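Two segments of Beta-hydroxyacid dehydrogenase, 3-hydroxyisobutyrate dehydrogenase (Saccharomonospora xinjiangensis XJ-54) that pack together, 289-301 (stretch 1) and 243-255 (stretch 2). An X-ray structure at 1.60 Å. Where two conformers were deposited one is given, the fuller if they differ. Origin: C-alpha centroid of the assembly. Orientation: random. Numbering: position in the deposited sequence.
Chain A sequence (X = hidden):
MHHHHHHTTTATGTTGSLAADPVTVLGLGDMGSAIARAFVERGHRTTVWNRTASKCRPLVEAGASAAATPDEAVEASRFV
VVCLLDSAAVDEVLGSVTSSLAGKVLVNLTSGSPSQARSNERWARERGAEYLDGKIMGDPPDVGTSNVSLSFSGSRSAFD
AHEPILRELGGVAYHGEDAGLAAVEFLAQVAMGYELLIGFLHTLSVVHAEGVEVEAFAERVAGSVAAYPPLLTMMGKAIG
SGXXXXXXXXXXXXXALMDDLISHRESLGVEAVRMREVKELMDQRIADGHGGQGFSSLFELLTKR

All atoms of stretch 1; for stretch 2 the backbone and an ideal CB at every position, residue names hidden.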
ATOM      1  N   GLY A 289     -25.119  15.018 -23.046  1.00 36.27           N
ATOM      2  CA  GLY A 289     -25.611  16.311 -22.613  1.00 36.96           C
ATOM      3  C   GLY A 289     -24.848  16.949 -21.476  1.00 35.85           C
ATOM      4  O   GLY A 289     -25.366  17.881 -20.851  1.00 36.63           O
ATOM      5  N   HIS A 290     -23.636  16.486 -21.185  1.00 34.17           N
ATOM      6  CA  HIS A 290     -22.825  17.015 -20.097  1.00 33.13           C
ATOM      7  C   HIS A 290     -21.517  17.592 -20.623  1.00 31.52           C
ATOM      8  O   HIS A 290     -20.464  17.475 -19.990  1.00 30.24           O
ATOM      9  CB  HIS A 290     -22.556  15.939 -19.047  1.00 32.74           C
ATOM     10  CG  HIS A 290     -23.799  15.330 -18.477  1.00 34.40           C
ATOM     11  ND1 HIS A 290     -24.689  16.042 -17.702  1.00 39.31           N
ATOM     12  CD2 HIS A 290     -24.301  14.075 -18.567  1.00 35.02           C
ATOM     13  CE1 HIS A 290     -25.686  15.254 -17.342  1.00 41.35           C
ATOM     14  NE2 HIS A 290     -25.473  14.055 -17.853  1.00 40.70           N
ATOM     15  N   GLY A 291     -21.570  18.231 -21.794  1.00 31.69           N
ATOM     16  CA  GLY A 291     -20.377  18.809 -22.384  1.00 30.38           C
ATOM     17  C   GLY A 291     -19.783  19.953 -21.589  1.00 34.13           C
ATOM     18  O   GLY A 291     -18.595  20.253 -21.750  1.00 28.52           O
ATOM     19  N   GLY A 292     -20.579  20.597 -20.737  1.00 30.76           N
ATOM     20  CA  GLY A 292     -20.076  21.676 -19.908  1.00 30.89           C
ATOM     21  C   GLY A 292     -19.374  21.241 -18.642  1.00 29.87           C
ATOM     22  O   GLY A 292     -18.804  22.085 -17.944  1.00 30.75           O
ATOM     23  N   GLN A 293     -19.399  19.949 -18.329  1.00 29.43           N
ATOM     24  CA  GLN A 293     -18.742  19.435 -17.135  1.00 28.77           C
ATOM     25  C   GLN A 293     -17.257  19.216 -17.429  1.00 27.11           C
ATOM     26  O   GLN A 293     -16.727  19.669 -18.447  1.00 26.53           O
ATOM     27  CB  GLN A 293     -19.445  18.168 -16.655  1.00 29.46           C
ATOM     28  CG  GLN A 293     -20.836  18.424 -16.090  1.00 31.25           C
ATOM     29  CD  GLN A 293     -21.564  17.149 -15.710  1.00 32.08           C
ATOM     30  OE1 GLN A 293     -21.100  16.047 -15.996  1.00 31.31           O
ATOM     31  NE2 GLN A 293     -22.714  17.296 -15.061  1.00 40.31           N
ATOM     32  N   GLY A 294     -16.566  18.511 -16.536  1.00 26.42           N
ATOM     33  CA  GLY A 294     -15.133  18.346 -16.674  1.00 24.96           C
ATOM     34  C   GLY A 294     -14.658  16.907 -16.685  1.00 25.32           C
ATOM     35  O   GLY A 294     -15.450  15.981 -16.890  1.00 24.87           O
ATOM     36  N   PHE A 295     -13.357  16.714 -16.456  1.00 23.11           N
ATOM     37  CA  PHE A 295     -12.771  15.381 -16.551  1.00 22.38           C
ATOM     38  C   PHE A 295     -13.298  14.454 -15.463  1.00 22.88           C
ATOM     39  O   PHE A 295     -13.516  13.262 -15.711  1.00 22.88           O
ATOM     40  CB  PHE A 295     -11.247  15.470 -16.475  1.00 21.16           C
ATOM     41  CG  PHE A 295     -10.557  14.155 -16.693  1.00 20.40           C
ATOM     42  CD1 PHE A 295     -10.221  13.740 -17.972  1.00 23.57           C
ATOM     43  CD2 PHE A 295     -10.255  13.330 -15.623  1.00 20.19           C
ATOM     44  CE1 PHE A 295      -9.591  12.529 -18.178  1.00 23.02           C
ATOM     45  CE2 PHE A 295      -9.630  12.117 -15.824  1.00 19.53           C
ATOM     46  CZ  PHE A 295      -9.294  11.716 -17.100  1.00 22.29           C
ATOM     47  N   SER A 296     -13.494  14.974 -14.248  1.00 23.39           N
ATOM     48  CA  SER A 296     -13.924  14.122 -13.145  1.00 23.96           C
ATOM     49  C   SER A 296     -15.284  13.491 -13.413  1.00 25.11           C
ATOM     50  O   SER A 296     -15.586  12.420 -12.872  1.00 25.46           O
ATOM     51  CB  SER A 296     -13.956  14.925 -11.844  1.00 24.54           C
ATOM     52  OG  SER A 296     -14.888  15.988 -11.920  1.00 26.59           O
ATOM     53  N   SER A 297     -16.108  14.124 -14.251  1.00 25.81           N
ATOM     54  CA  SER A 297     -17.428  13.582 -14.554  1.00 27.08           C
ATOM     55  C   SER A 297     -17.358  12.300 -15.373  1.00 26.70           C
ATOM     56  O   SER A 297     -18.346  11.562 -15.430  1.00 27.74           O
ATOM     57  CB  SER A 297     -18.270  14.624 -15.291  1.00 27.95           C
ATOM     58  OG  SER A 297     -17.803  14.818 -16.615  1.00 27.21           O
ATOM     59  N   LEU A 298     -16.216  12.017 -16.008  1.00 25.34           N
ATOM     60  CA  LEU A 298     -16.069  10.764 -16.737  1.00 25.00           C
ATOM     61  C   LEU A 298     -16.137   9.556 -15.813  1.00 25.12           C
ATOM     62  O   LEU A 298     -16.368   8.437 -16.287  1.00 25.25           O
ATOM     63  CB  LEU A 298     -14.750  10.758 -17.511  1.00 23.60           C
ATOM     64  CG  LEU A 298     -14.574  11.907 -18.507  1.00 23.47           C
ATOM     65  CD1 LEU A 298     -13.214  11.832 -19.185  1.00 22.21           C
ATOM     66  CD2 LEU A 298     -15.694  11.914 -19.541  1.00 24.56           C
ATOM     67  N   PHE A 299     -15.945   9.759 -14.507  1.00 25.17           N
ATOM     68  CA  PHE A 299     -16.083   8.666 -13.553  1.00 27.46           C
ATOM     69  C   PHE A 299     -17.489   8.082 -13.569  1.00 30.10           C
ATOM     70  O   PHE A 299     -17.673   6.899 -13.262  1.00 27.26           O
ATOM     71  CB  PHE A 299     -15.723   9.155 -12.150  1.00 25.53           C
ATOM     72  CG  PHE A 299     -15.584   8.054 -11.142  1.00 25.66           C
ATOM     73  CD1 PHE A 299     -14.516   7.175 -11.200  1.00 26.43           C
ATOM     74  CD2 PHE A 299     -16.515   7.905 -10.129  1.00 27.07           C
ATOM     75  CE1 PHE A 299     -14.387   6.159 -10.269  1.00 26.12           C
ATOM     76  CE2 PHE A 299     -16.389   6.897  -9.192  1.00 28.35           C
ATOM     77  CZ  PHE A 299     -15.322   6.021  -9.263  1.00 26.04           C
ATOM     78  N   GLU A 300     -18.489   8.890 -13.932  1.00 28.11           N
ATOM     79  CA  GLU A 300     -19.856   8.387 -14.010  1.00 29.73           C
ATOM     80  C   GLU A 300     -20.009   7.341 -15.107  1.00 29.66           C
ATOM     81  O   GLU A 300     -20.898   6.486 -15.025  1.00 31.16           O
ATOM     82  CB  GLU A 300     -20.830   9.543 -14.241  1.00 30.94           C
ATOM     83  CG  GLU A 300     -20.858  10.562 -13.115  1.00 32.99           C
ATOM     84  CD  GLU A 300     -21.432   9.998 -11.830  1.00 38.28           C
ATOM     85  OE1 GLU A 300     -22.379   9.186 -11.904  1.00 39.84           O
ATOM     86  OE2 GLU A 300     -20.934  10.365 -10.746  1.00 39.66           O
ATOM     87  N   LEU A 301     -19.159   7.391 -16.134  1.00 29.01           N
ATOM     88  CA  LEU A 301     -19.203   6.401 -17.201  1.00 29.97           C
ATOM     89  C   LEU A 301     -18.469   5.118 -16.841  1.00 31.24           C
ATOM     90  O   LEU A 301     -18.782   4.062 -17.402  1.00 33.74           O
ATOM     91  CB  LEU A 301     -18.611   6.983 -18.488  1.00 28.30           C
ATOM     92  CG  LEU A 301     -19.416   8.089 -19.170  1.00 29.67           C
ATOM     93  CD1 LEU A 301     -18.633   8.672 -20.334  1.00 27.65           C
ATOM     94  CD2 LEU A 301     -20.762   7.557 -19.635  1.00 32.82           C
ATOM     95  N   UNK A 243     -21.123  16.967  -7.881  1.00 41.16           N
ATOM     96  CA  UNK A 243     -21.125  18.302  -8.474  1.00 42.38           C
ATOM     97  C   UNK A 243     -19.916  18.404  -9.395  1.00 38.03           C
ATOM     98  O   UNK A 243     -18.782  18.558  -8.936  1.00 38.63           O
ATOM     99  CB  UNK A 243     -21.099  19.394  -7.402  1.00 42.38           C
ATOM    100  N   UNK A 244     -20.157  18.317 -10.699  1.00 36.32           N
ATOM    101  CA  UNK A 244     -19.099  18.290 -11.699  1.00 33.53           C
ATOM    102  C   UNK A 244     -19.040  19.623 -12.430  1.00 34.57           C
ATOM    103  O   UNK A 244     -20.074  20.156 -12.847  1.00 37.79           O
ATOM    104  CB  UNK A 244     -19.317  17.144 -12.689  1.00 33.53           C
ATOM    105  N   UNK A 245     -17.830  20.155 -12.582  1.00 33.24           N
ATOM    106  CA  UNK A 245     -17.620  21.393 -13.293  1.00 33.76           C
ATOM    107  C   UNK A 245     -16.404  21.322 -14.192  1.00 32.00           C
ATOM    108  O   UNK A 245     -15.647  20.347 -14.173  1.00 30.32           O
ATOM    109  CB  UNK A 245     -17.477  22.552 -12.305  1.00 33.76           C
ATOM    110  N   UNK A 246     -16.192  22.360 -15.004  1.00 32.50           N
ATOM    111  CA  UNK A 246     -15.041  22.360 -15.919  1.00 32.12           C
ATOM    112  C   UNK A 246     -13.715  22.488 -15.185  1.00 36.00           C
ATOM    113  O   UNK A 246     -13.201  23.597 -15.008  1.00 42.06           O
ATOM    114  CB  UNK A 246     -15.174  23.500 -16.930  1.00 32.12           C
ATOM    115  N   UNK A 247     -13.152  21.355 -14.759  1.00 31.12           N
ATOM    116  CA  UNK A 247     -11.896  21.379 -14.015  1.00 33.35           C
ATOM    117  C   UNK A 247     -10.743  21.848 -14.896  1.00 33.91           C
ATOM    118  O   UNK A 247     -10.124  22.885 -14.631  1.00 38.22           O
ATOM    119  CB  UNK A 247     -11.590  19.993 -13.443  1.00 33.35           C
ATOM    120  N   UNK A 248     -10.435  21.093 -15.949  1.00 31.74           N
ATOM    121  CA  UNK A 248      -9.440  21.488 -16.944  1.00 28.55           C
ATOM    122  C   UNK A 248     -10.103  22.058 -18.189  1.00 30.06           C
ATOM    123  O   UNK A 248      -9.724  21.732 -19.318  1.00 28.49           O
ATOM    124  CB  UNK A 248      -8.558  20.295 -17.320  1.00 28.55           C
ATOM    125  N   UNK A 249     -11.096  22.921 -18.002  1.00 28.10           N
ATOM    126  CA  UNK A 249     -11.935  23.379 -19.086  1.00 30.45           C
ATOM    127  C   UNK A 249     -13.118  22.455 -19.313  1.00 29.52           C
ATOM    128  O   UNK A 249     -13.219  21.360 -18.754  1.00 30.50           O
ATOM    129  CB  UNK A 249     -11.113  23.505 -20.370  1.00 30.45           C
ATOM    130  N   UNK A 250     -14.040  22.920 -20.151  1.00 31.38           N
ATOM    131  CA  UNK A 250     -15.200  22.112 -20.490  1.00 31.78           C
ATOM    132  C   UNK A 250     -14.769  20.865 -21.254  1.00 28.91           C
ATOM    133  O   UNK A 250     -13.720  20.839 -21.902  1.00 28.46           O
ATOM    134  CB  UNK A 250     -16.201  22.926 -21.312  1.00 31.78           C
ATOM    135  N   UNK A 251     -15.596  19.820 -21.170  1.00 27.03           N
ATOM    136  CA  UNK A 251     -15.279  18.580 -21.869  1.00 26.86           C
ATOM    137  C   UNK A 251     -15.231  18.782 -23.377  1.00 26.95           C
ATOM    138  O   UNK A 251     -14.503  18.066 -24.074  1.00 27.37           O
ATOM    139  CB  UNK A 251     -16.304  17.499 -21.520  1.00 26.86           C
ATOM    140  N   UNK A 252     -15.997  19.744 -23.898  1.00 26.11           N
ATOM    141  CA  UNK A 252     -15.937  20.039 -25.325  0.62 26.41           C
ATOM    142  C   UNK A 252     -14.556  20.545 -25.722  1.00 25.36           C
ATOM    143  O   UNK A 252     -14.021  20.161 -26.768  1.00 25.18           O
ATOM    144  CB  UNK A 252     -17.004  21.069 -25.702  0.62 26.41           C
ATOM    145  N   UNK A 253     -13.964  21.408 -24.894  1.00 25.51           N
ATOM    146  CA  UNK A 253     -12.623  21.911 -25.174  1.00 25.98           C
ATOM    147  C   UNK A 253     -11.592  20.800 -25.021  1.00 27.58           C
ATOM    148  O   UNK A 253     -10.672  20.670 -25.838  1.00 24.98           O
ATOM    149  CB  UNK A 253     -12.283  23.081 -24.249  1.00 25.98           C
ATOM    150  N   UNK A 254     -11.732  19.973 -23.981  1.00 22.60           N
ATOM    151  CA  UNK A 254     -10.759  18.909 -23.753  1.00 21.67           C
ATOM    152  C   UNK A 254     -10.827  17.848 -24.844  1.00 26.74           C
ATOM    153  O   UNK A 254      -9.793  17.304 -25.250  1.00 27.15           O
ATOM    154  CB  UNK A 254     -10.988  18.266 -22.384  1.00 21.67           C
ATOM    155  N   UNK A 255     -12.033  17.536 -25.329  1.00 23.62           N
ATOM    156  CA  UNK A 255     -12.170  16.499 -26.348  1.00 23.10           C
ATOM    157  C   UNK A 255     -11.479  16.901 -27.643  1.00 27.98           C
ATOM    158  O   UNK A 255     -10.807  16.080 -28.277  1.00 29.16           O
ATOM    159  CB  UNK A 255     -13.648  16.205 -26.613  1.00 23.10           C
TER

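Position 243 directs its CA-to-CB bond away from stretch 1, which sets no demand there; the residue is Glu-243.

At position 244 the bond points toward stretch 1, and the ideal CB lies 3.8 Å from Gln-293 CD and 3.8 Å from Ser-297 CB. Beyond it runs a groove along Ser-296 and Ser-297 that leads to the carboxylate of Glu-300. A long side chain suits it, either aromatic or ending in a donor, so lysine, arginine and tyrosine are all reasonable. Tyr-244 meets both requirements. Ser-297 CA sits over one ring face, 3.6 Å from the centroid, while Tyr-244 OH donates to Glu-300 OE2 at 2.6 Å.

Position 245 points away, with phi/psi of -138/173 open to most residues; it is Gly-245, whose carbonyl O receives a water that also bonds Ser-296 OG. Position 246 points sideways, its ideal CB 4.0 Å from Gly-292 O. A phi of -69° admits proline among many others, and Pro-246 lays its CD 3.7 Å from Gly-292 O.

Position 247 points toward two backbone amides, those of Phe-295 and Ser-296, with the ideal CB 4.8 Å from Phe-295 N. A short acceptor is favored: aspartate or asparagine, perhaps serine. Asp-247 uses both oxygens, with Phe-295 N donating to OD1 (2.9 Å) and Ser-296 N to OD2 (3.1 Å). The near-linear angles, 171° and 165°, show how well the carboxylate fits the start of the 3-10 segment.

Position 248 has no stretch 1 atom within 5.5 Å of its ideal CB and is permissive; it is Leu-248. At 249 a phi of 88° with psi of 170° would jam a CB against the preceding carbonyl, which calls for glycine, and Gly-249 is found.

Position 250 immediately precedes a helix, and its ideal CB is 3.6 Å from Gly-291 O. A small capping residue such as serine, threonine or aspartate suits; Ser-250 OG accepts a weak bond from the backbone N of position 253.

Position 251 points toward stretch 1, beneath the turn spanning His-290 to Gln-293, with Leu-298 farther in. A medium apolar chain is expected, leucine, isoleucine or methionine. Leu-251 places CD1 3.4 Å from Gly-294 O and 4.2 Å from Leu-298 CD2, and its amide bonds Gln-293 O weakly.

Position 252 starts sideways, alongside Gly-291, so a long polar chain could return to the turn. Arg-252 does, its guanidinium face covering Gly-291 CA.

Position 253 meets nothing and holds Val-253. Position 254 points toward stretch 1 at longer range, suiting a long polar chain; Gln-254 NE2 donates to Gly-249 O at 2.7 Å. Position 255, out of reach, is Ala-255.

Stretch 2 243-255: EYGPDLGSLRVQA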
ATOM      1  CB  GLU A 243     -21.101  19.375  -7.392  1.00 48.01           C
ATOM      2  CG  GLU A 243     -22.271  19.307  -6.426  1.00 53.25           C
ATOM      3  CD  GLU A 243     -23.564  19.800  -7.044  1.00 58.58           C
ATOM      4  OE1 GLU A 243     -24.583  19.083  -6.943  1.00 60.97           O
ATOM      5  OE2 GLU A 243     -23.561  20.901  -7.633  1.00 60.13           O
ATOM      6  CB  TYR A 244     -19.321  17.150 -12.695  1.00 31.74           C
ATOM      7  CG  TYR A 244     -19.237  15.773 -12.074  1.00 30.73           C
ATOM      8  CD1 TYR A 244     -18.050  15.311 -11.519  1.00 29.62           C
ATOM      9  CD2 TYR A 244     -20.343  14.934 -12.046  1.00 31.78           C
ATOM     10  CE1 TYR A 244     -17.966  14.053 -10.952  1.00 29.01           C
ATOM     11  CE2 TYR A 244     -20.270  13.674 -11.479  1.00 32.13           C
ATOM     12  CZ  TYR A 244     -19.079  13.240 -10.935  1.00 32.17           C
ATOM     13  OH  TYR A 244     -19.000  11.986 -10.371  1.00 31.63           O
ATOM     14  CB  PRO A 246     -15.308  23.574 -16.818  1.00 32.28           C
ATOM     15  CG  PRO A 246     -16.158  24.477 -15.987  1.00 34.66           C
ATOM     16  CD  PRO A 246     -17.007  23.581 -15.128  1.00 34.58           C
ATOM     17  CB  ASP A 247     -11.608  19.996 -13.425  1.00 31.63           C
ATOM     18  CG  ASP A 247     -12.035  18.865 -14.344  1.00 30.44           C
ATOM     19  OD1 ASP A 247     -11.886  19.004 -15.574  1.00 27.86           O
ATOM     20  OD2 ASP A 247     -12.517  17.833 -13.830  1.00 28.34           O
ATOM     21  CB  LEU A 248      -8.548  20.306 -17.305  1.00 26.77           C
ATOM     22  CG  LEU A 248      -7.861  19.587 -16.143  1.00 29.15           C
ATOM     23  CD1 LEU A 248      -7.087  18.387 -16.656  1.00 28.53           C
ATOM     24  CD2 LEU A 248      -6.948  20.538 -15.386  1.00 31.88           C
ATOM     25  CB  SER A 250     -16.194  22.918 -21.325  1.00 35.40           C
ATOM     26  OG  SER A 250     -15.697  23.144 -22.632  1.00 36.67           O
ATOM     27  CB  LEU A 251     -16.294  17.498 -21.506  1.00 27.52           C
ATOM     28  CG  LEU A 251     -16.019  16.809 -20.169  1.00 26.74           C
ATOM     29  CD1 LEU A 251     -17.155  15.878 -19.808  1.00 31.44           C
ATOM     30  CD2 LEU A 251     -14.696  16.057 -20.215  1.00 24.16           C
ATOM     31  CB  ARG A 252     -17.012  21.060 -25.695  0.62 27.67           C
ATOM     32  CG  ARG A 252     -18.395  20.462 -25.889  0.62 29.03           C
ATOM     33  CD  ARG A 252     -19.424  21.538 -26.200  0.62 30.33           C
ATOM     34  NE  ARG A 252     -20.307  21.793 -25.065  0.62 32.85           N
ATOM     35  CZ  ARG A 252     -21.436  21.130 -24.834  0.62 32.23           C
ATOM     36  NH1 ARG A 252     -21.827  20.172 -25.662  0.62 32.77           N
ATOM     37  NH2 ARG A 252     -22.176  21.428 -23.774  0.62 32.98           N
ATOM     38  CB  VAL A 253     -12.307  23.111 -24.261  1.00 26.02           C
ATOM     39  CG1 VAL A 253     -10.835  23.481 -24.350  1.00 26.36           C
ATOM     40  CG2 VAL A 253     -13.184  24.300 -24.628  1.00 28.46           C
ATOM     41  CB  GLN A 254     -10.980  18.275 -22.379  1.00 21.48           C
ATOM     42  CG  GLN A 254     -11.062  19.264 -21.226  1.00 22.60           C
ATOM     43  CD  GLN A 254     -10.973  18.589 -19.868  1.00 23.56           C
ATOM     44  OE1 GLN A 254     -10.407  17.503 -19.734  1.00 22.39           O
ATOM     45  NE2 GLN A 254     -11.546  19.228 -18.854  1.00 28.23           N
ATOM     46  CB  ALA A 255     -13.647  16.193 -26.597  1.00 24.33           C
TER
HETATM   47  O   HOH W   1     -16.282  17.494 -13.814  1.00 24.76           O
HETATM   48  O   HOH W   2     -13.360  18.061 -11.029  1.00 30.07           O
HETATM   49  O   HOH W   3     -23.195  18.375 -24.201  1.00 28.40           O
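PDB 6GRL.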